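Local coordinates for rhamnosidase B (PDB 2OKX), which probably hydrolyses terminal, non-reducing alpha-L-rhamnose residues of alpha-L-rhamnosides with inversion of configuration, as a family 78 glycoside hydrolase, at residues A[264-268]-A[269-273]; A[369-373]-A[374-378]. All blocks are in the same frame, centred on the assembly; numbering follows the deposited sequence.

Contact 1 (A[264-268]-A[269-273]); sequences TGVRG and SGVWV
V266 and V271 meet methyl to methyl where the loop 264-270 runs into strand 271-273, with V266 CG2 lying 4.0 Å from V271 CG2 and the two side chains passing at a slant. The other branch of V266 works on the backbone: CG1, set anti to the backbone N by a chi1 of 179°, reaches past the turn to rest 3.9 Å from G270 O. Two of the four residues between these valines, G268 and G270, are glycines. The chain bends at S269, whose helical backbone angles bring G268 C to 3.2 Å from G270 N. G270 then enters the strand at phi 164°, where a CB would press on the carbonyl O of S269.

S269 sits at the outside of the bend. Its OG bonds to D304, whose backbone also pairs with G270, and lies in the plane of the W272 indole, at its edge, with S269 OG 3.4 Å from W272 CH2. The R267 side chain takes no part in the contact; its NH2 makes a salt bridge to D309 and its NE a hydrogen bond to S314. A glycerol, probably from the crystallisation liquor, bridges the backbone at G265 O and R267 N.

Further out, V266 touches R288, Y290 and V303, while V271 packs on L260, F262 and Y290. Strands 256-262 and 271-273 belong to different sheets of the D2 domain, so the loop crosses from one to the other, consistent with the beta-sandwich of the galactose-binding-like clan. With no hydrogen bond joining 264-268 to 269-273, the bend is probably held by the apolar packing of the valines and by polar bonds to strand 297-309, such as those of S269 and G270 to D304.

Contact 2 (A[369-373]-A[374-378]); sequences EAAPT and AAALE
At A371 (phi -136°) the chain leaves helix 362-370, and it curls back through the helical angles of A374-A377 until the CA atoms of A371 and A376 are 4.7 Å apart. The inside of this curl is lined with methyl groups. A371 CB points into it and meets the leucine branch tip, with L377 CD1 3.7 Å away. The neighbouring A376 CB packs against the A371 backbone, 3.8 Å from A371 CA, and it also touches the proline ring, with A376 CB 4.0 Å from P372 CD.

T373 directs the turn that follows. Its OG1 is held between the backbone N and the carbonyl carbon (chi1 65°), a rotamer that brings the hydroxyl over the start of the next helical stretch. There it accepts a nearly straight hydrogen bond from A376 N, 3.2 Å from T373 OG1 with an N-H...O angle of 171°. The carbonyl of the same threonine takes a second, weak bond, from L377 N to T373 O. Side-chain oxygen to the third residue onward and main-chain oxygen to the fourth make this an ST motif, the feature often found where a helical turn begins; here the turn is short, passing into a 3-10 conformation at E378, and E378 N bonds to A375 O at 2.9 Å.

The hydroxyl is also flanked by carbon: A376 CB is 3.6 Å from T373 OG1, and A375 CB stands close by. Beyond the turn, L377 touches P329 and A370 touches F380, both in loops of the same domain. T373 and A375, by contrast, lie at the exposed surface.

Going from the N terminus, the chain leaves strand 256-262 and contact 1 closes the loop into strand 271-273. Strands 288-294, 297-309 and others follow before helix 362-370 ends and contact 2 turns the chain on its way to strand 384-386. The two closures therefore come in series, neither nested nor crossed; both lie in the D2 domain, their centres about 18 Å apart. They also touch directly: W272 NE1, in the strand segment of contact 1, is 2.9 Å from E369 OE1, at the end of the helix, a probable hydrogen bond. This pair ties the beta-sheet carrying strand 271-273 to the C-terminal end of helix 362-370.

Contact 1 (A[264-268]-A[269-273])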
ATOM      1  N   THR A 264     -12.202  -2.767  16.219  1.00 27.21           N
ATOM      2  CA  THR A 264     -11.427  -1.580  15.891  1.00 29.44           C
ATOM      3  C   THR A 264     -11.747  -0.389  16.788  1.00 28.80           C
ATOM      4  O   THR A 264     -11.391   0.746  16.475  1.00 28.87           O
ATOM      5  CB  THR A 264     -11.626  -1.192  14.407  1.00 30.92           C
ATOM      6  OG1 THR A 264     -13.025  -1.131  14.096  1.00 33.74           O
ATOM      7  CG2 THR A 264     -10.974  -2.223  13.512  1.00 30.49           C
ATOM      8  N   GLY A 265     -12.420  -0.662  17.905  1.00 27.43           N
ATOM      9  CA  GLY A 265     -12.760   0.385  18.857  1.00 26.00           C
ATOM     10  C   GLY A 265     -14.019   1.178  18.558  1.00 24.37           C
ATOM     11  O   GLY A 265     -14.670   0.974  17.532  1.00 25.30           O
ATOM     12  N   VAL A 266     -14.359   2.088  19.465  1.00 24.39           N
ATOM     13  CA  VAL A 266     -15.533   2.944  19.318  1.00 24.55           C
ATOM     14  C   VAL A 266     -15.111   4.280  18.708  1.00 25.57           C
ATOM     15  O   VAL A 266     -14.345   5.029  19.313  1.00 25.15           O
ATOM     16  CB  VAL A 266     -16.197   3.214  20.684  1.00 24.54           C
ATOM     17  CG1 VAL A 266     -17.405   4.115  20.505  1.00 24.23           C
ATOM     18  CG2 VAL A 266     -16.604   1.899  21.334  1.00 25.73           C
ATOM     19  N   ARG A 267     -15.622   4.570  17.516  1.00 26.98           N
ATOM     20  CA  ARG A 267     -15.299   5.803  16.800  1.00 29.33           C
ATOM     21  C   ARG A 267     -15.629   7.076  17.552  1.00 28.56           C
ATOM     22  O   ARG A 267     -14.838   8.020  17.560  1.00 28.22           O
ATOM     23  CB  ARG A 267     -16.028   5.844  15.455  1.00 30.07           C
ATOM     24  CG  ARG A 267     -15.324   5.098  14.361  1.00 33.92           C
ATOM     25  CD  ARG A 267     -16.068   5.187  13.047  1.00 33.18           C
ATOM     26  NE  ARG A 267     -15.268   4.581  11.990  1.00 37.55           N
ATOM     27  CZ  ARG A 267     -14.193   5.146  11.452  1.00 37.31           C
ATOM     28  NH1 ARG A 267     -13.789   6.342  11.861  1.00 37.40           N
ATOM     29  NH2 ARG A 267     -13.507   4.504  10.522  1.00 40.48           N
ATOM     30  N   GLY A 268     -16.804   7.101  18.173  1.00 28.08           N
ATOM     31  CA  GLY A 268     -17.238   8.286  18.888  1.00 27.25           C
ATOM     32  C   GLY A 268     -16.953   8.343  20.373  1.00 27.82           C
ATOM     33  O   GLY A 268     -16.099   7.625  20.887  1.00 28.45           O
ATOM     34  N   SER A 269     -17.700   9.201  21.061  1.00 28.08           N
ATOM     35  CA  SER A 269     -17.545   9.423  22.493  1.00 28.23           C
ATOM     36  C   SER A 269     -17.924   8.260  23.404  1.00 28.81           C
ATOM     37  O   SER A 269     -17.525   8.238  24.568  1.00 29.90           O
ATOM     38  CB  SER A 269     -18.345  10.657  22.912  1.00 28.93           C
ATOM     39  OG  SER A 269     -19.732  10.449  22.716  1.00 28.95           O
ATOM     40  N   GLY A 270     -18.701   7.305  22.902  1.00 27.39           N
ATOM     41  CA  GLY A 270     -19.067   6.189  23.753  1.00 25.26           C
ATOM     42  C   GLY A 270     -20.228   5.329  23.297  1.00 24.90           C
ATOM     43  O   GLY A 270     -20.717   5.446  22.170  1.00 24.43           O
ATOM     44  N   VAL A 271     -20.663   4.454  24.198  1.00 25.39           N
ATOM     45  CA  VAL A 271     -21.762   3.537  23.943  1.00 24.41           C
ATOM     46  C   VAL A 271     -22.834   3.709  25.018  1.00 26.21           C
ATOM     47  O   VAL A 271     -22.526   3.786  26.212  1.00 26.28           O
ATOM     48  CB  VAL A 271     -21.274   2.067  23.967  1.00 24.15           C
ATOM     49  CG1 VAL A 271     -22.457   1.118  23.818  1.00 24.97           C
ATOM     50  CG2 VAL A 271     -20.260   1.831  22.846  1.00 21.35           C
ATOM     51  N   TRP A 272     -24.086   3.772  24.581  1.00 25.62           N
ATOM     52  CA  TRP A 272     -25.221   3.922  25.483  1.00 27.00           C
ATOM     53  C   TRP A 272     -26.152   2.717  25.352  1.00 27.06           C
ATOM     54  O   TRP A 272     -26.384   2.214  24.251  1.00 26.36           O
ATOM     55  CB  TRP A 272     -26.004   5.198  25.144  1.00 27.50           C
ATOM     56  CG  TRP A 272     -25.382   6.474  25.647  1.00 30.74           C
ATOM     57  CD1 TRP A 272     -25.739   7.175  26.763  1.00 30.23           C
ATOM     58  CD2 TRP A 272     -24.298   7.198  25.049  1.00 32.05           C
ATOM     59  NE1 TRP A 272     -24.948   8.291  26.897  1.00 32.04           N
ATOM     60  CE2 TRP A 272     -24.055   8.330  25.859  1.00 32.78           C
ATOM     61  CE3 TRP A 272     -23.509   7.002  23.907  1.00 31.96           C
ATOM     62  CZ2 TRP A 272     -23.054   9.264  25.565  1.00 33.17           C
ATOM     63  CZ3 TRP A 272     -22.513   7.930  23.614  1.00 33.58           C
ATOM     64  CH2 TRP A 272     -22.295   9.048  24.442  1.00 33.55           C
ATOM     65  N   VAL A 273     -26.680   2.262  26.483  1.00 26.93           N
ATOM     66  CA  VAL A 273     -27.611   1.138  26.511  1.00 28.48           C
ATOM     67  C   VAL A 273     -28.798   1.572  27.366  1.00 29.33           C
ATOM     68  O   VAL A 273     -28.639   1.883  28.547  1.00 27.02           O
ATOM     69  CB  VAL A 273     -26.964  -0.122  27.128  1.00 28.23           C
ATOM     70  CG1 VAL A 273     -27.996  -1.235  27.249  1.00 30.62           C
ATOM     71  CG2 VAL A 273     -25.799  -0.582  26.256  1.00 28.54           C
TER

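Contact 2 (A[369-373]-A[374-378])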
ATOM      1  N   GLU A 369     -29.447  10.331  26.112  1.00 40.25           N
ATOM      2  CA  GLU A 369     -30.258  10.248  27.317  1.00 40.96           C
ATOM      3  C   GLU A 369     -31.743  10.544  27.092  1.00 40.02           C
ATOM      4  O   GLU A 369     -32.589  10.109  27.869  1.00 40.91           O
ATOM      5  CB  GLU A 369     -29.696  11.190  28.387  1.00 42.27           C
ATOM      6  CG  GLU A 369     -28.363  10.742  28.998  1.00 45.71           C
ATOM      7  CD  GLU A 369     -27.168  10.906  28.061  1.00 48.17           C
ATOM      8  OE1 GLU A 369     -26.052  10.482  28.441  1.00 47.83           O
ATOM      9  OE2 GLU A 369     -27.334  11.462  26.953  1.00 49.02           O
ATOM     10  N   ALA A 370     -32.057  11.270  26.025  1.00 39.76           N
ATOM     11  CA  ALA A 370     -33.438  11.633  25.719  1.00 39.36           C
ATOM     12  C   ALA A 370     -34.254  10.511  25.077  1.00 40.18           C
ATOM     13  O   ALA A 370     -35.474  10.628  24.942  1.00 39.87           O
ATOM     14  CB  ALA A 370     -33.459  12.864  24.823  1.00 39.06           C
ATOM     15  N   ALA A 371     -33.589   9.432  24.674  1.00 39.08           N
ATOM     16  CA  ALA A 371     -34.285   8.307  24.055  1.00 38.90           C
ATOM     17  C   ALA A 371     -33.787   6.979  24.615  1.00 38.94           C
ATOM     18  O   ALA A 371     -33.116   6.215  23.923  1.00 39.60           O
ATOM     19  CB  ALA A 371     -34.098   8.342  22.544  1.00 38.33           C
ATOM     20  N   PRO A 372     -34.118   6.686  25.882  1.00 38.51           N
ATOM     21  CA  PRO A 372     -33.705   5.446  26.542  1.00 38.07           C
ATOM     22  C   PRO A 372     -34.405   4.198  26.002  1.00 38.33           C
ATOM     23  O   PRO A 372     -34.027   3.075  26.333  1.00 39.23           O
ATOM     24  CB  PRO A 372     -34.044   5.716  28.003  1.00 39.04           C
ATOM     25  CG  PRO A 372     -35.277   6.557  27.895  1.00 37.76           C
ATOM     26  CD  PRO A 372     -34.908   7.528  26.798  1.00 38.76           C
ATOM     27  N   THR A 373     -35.424   4.399  25.172  1.00 37.34           N
ATOM     28  CA  THR A 373     -36.169   3.289  24.587  1.00 37.64           C
ATOM     29  C   THR A 373     -36.434   3.583  23.119  1.00 37.18           C
ATOM     30  O   THR A 373     -36.303   4.720  22.676  1.00 38.09           O
ATOM     31  CB  THR A 373     -37.532   3.088  25.285  1.00 38.32           C
ATOM     32  OG1 THR A 373     -38.355   4.240  25.059  1.00 38.66           O
ATOM     33  CG2 THR A 373     -37.348   2.893  26.781  1.00 36.95           C
ATOM     34  N   ALA A 374     -36.813   2.554  22.370  1.00 37.07           N
ATOM     35  CA  ALA A 374     -37.105   2.714  20.950  1.00 37.83           C
ATOM     36  C   ALA A 374     -38.321   3.615  20.754  1.00 38.61           C
ATOM     37  O   ALA A 374     -38.437   4.310  19.742  1.00 39.12           O
ATOM     38  CB  ALA A 374     -37.360   1.353  20.315  1.00 38.32           C
ATOM     39  N   ALA A 375     -39.230   3.590  21.724  1.00 38.60           N
ATOM     40  CA  ALA A 375     -40.441   4.401  21.656  1.00 39.63           C
ATOM     41  C   ALA A 375     -40.070   5.874  21.726  1.00 38.92           C
ATOM     42  O   ALA A 375     -40.475   6.667  20.875  1.00 39.00           O
ATOM     43  CB  ALA A 375     -41.380   4.040  22.805  1.00 40.08           C
ATOM     44  N   ALA A 376     -39.291   6.227  22.744  1.00 39.11           N
ATOM     45  CA  ALA A 376     -38.847   7.601  22.946  1.00 39.81           C
ATOM     46  C   ALA A 376     -38.044   8.095  21.750  1.00 40.95           C
ATOM     47  O   ALA A 376     -37.968   9.298  21.491  1.00 41.05           O
ATOM     48  CB  ALA A 376     -38.003   7.693  24.211  1.00 39.45           C
ATOM     49  N   LEU A 377     -37.449   7.158  21.020  1.00 42.14           N
ATOM     50  CA  LEU A 377     -36.640   7.491  19.855  1.00 41.54           C
ATOM     51  C   LEU A 377     -37.507   8.070  18.740  1.00 42.23           C
ATOM     52  O   LEU A 377     -37.012   8.776  17.861  1.00 41.97           O
ATOM     53  CB  LEU A 377     -35.904   6.241  19.360  1.00 41.50           C
ATOM     54  CG  LEU A 377     -34.749   6.457  18.381  1.00 40.33           C
ATOM     55  CD1 LEU A 377     -33.677   7.309  19.041  1.00 39.69           C
ATOM     56  CD2 LEU A 377     -34.176   5.111  17.962  1.00 40.30           C
ATOM     57  N   GLU A 378     -38.805   7.773  18.786  1.00 43.33           N
ATOM     58  CA  GLU A 378     -39.746   8.267  17.781  1.00 43.38           C
ATOM     59  C   GLU A 378     -39.686   9.783  17.632  1.00 41.36           C
ATOM     60  O   GLU A 378     -39.932  10.317  16.551  1.00 40.61           O
ATOM     61  CB  GLU A 378     -41.175   7.855  18.142  1.00 46.84           C
ATOM     62  CG  GLU A 378     -41.444   6.366  18.022  1.00 51.87           C
ATOM     63  CD  GLU A 378     -41.240   5.853  16.609  1.00 54.76           C
ATOM     64  OE1 GLU A 378     -41.902   6.376  15.684  1.00 56.10           O
ATOM     65  OE2 GLU A 378     -40.420   4.928  16.425  1.00 57.03           O
TER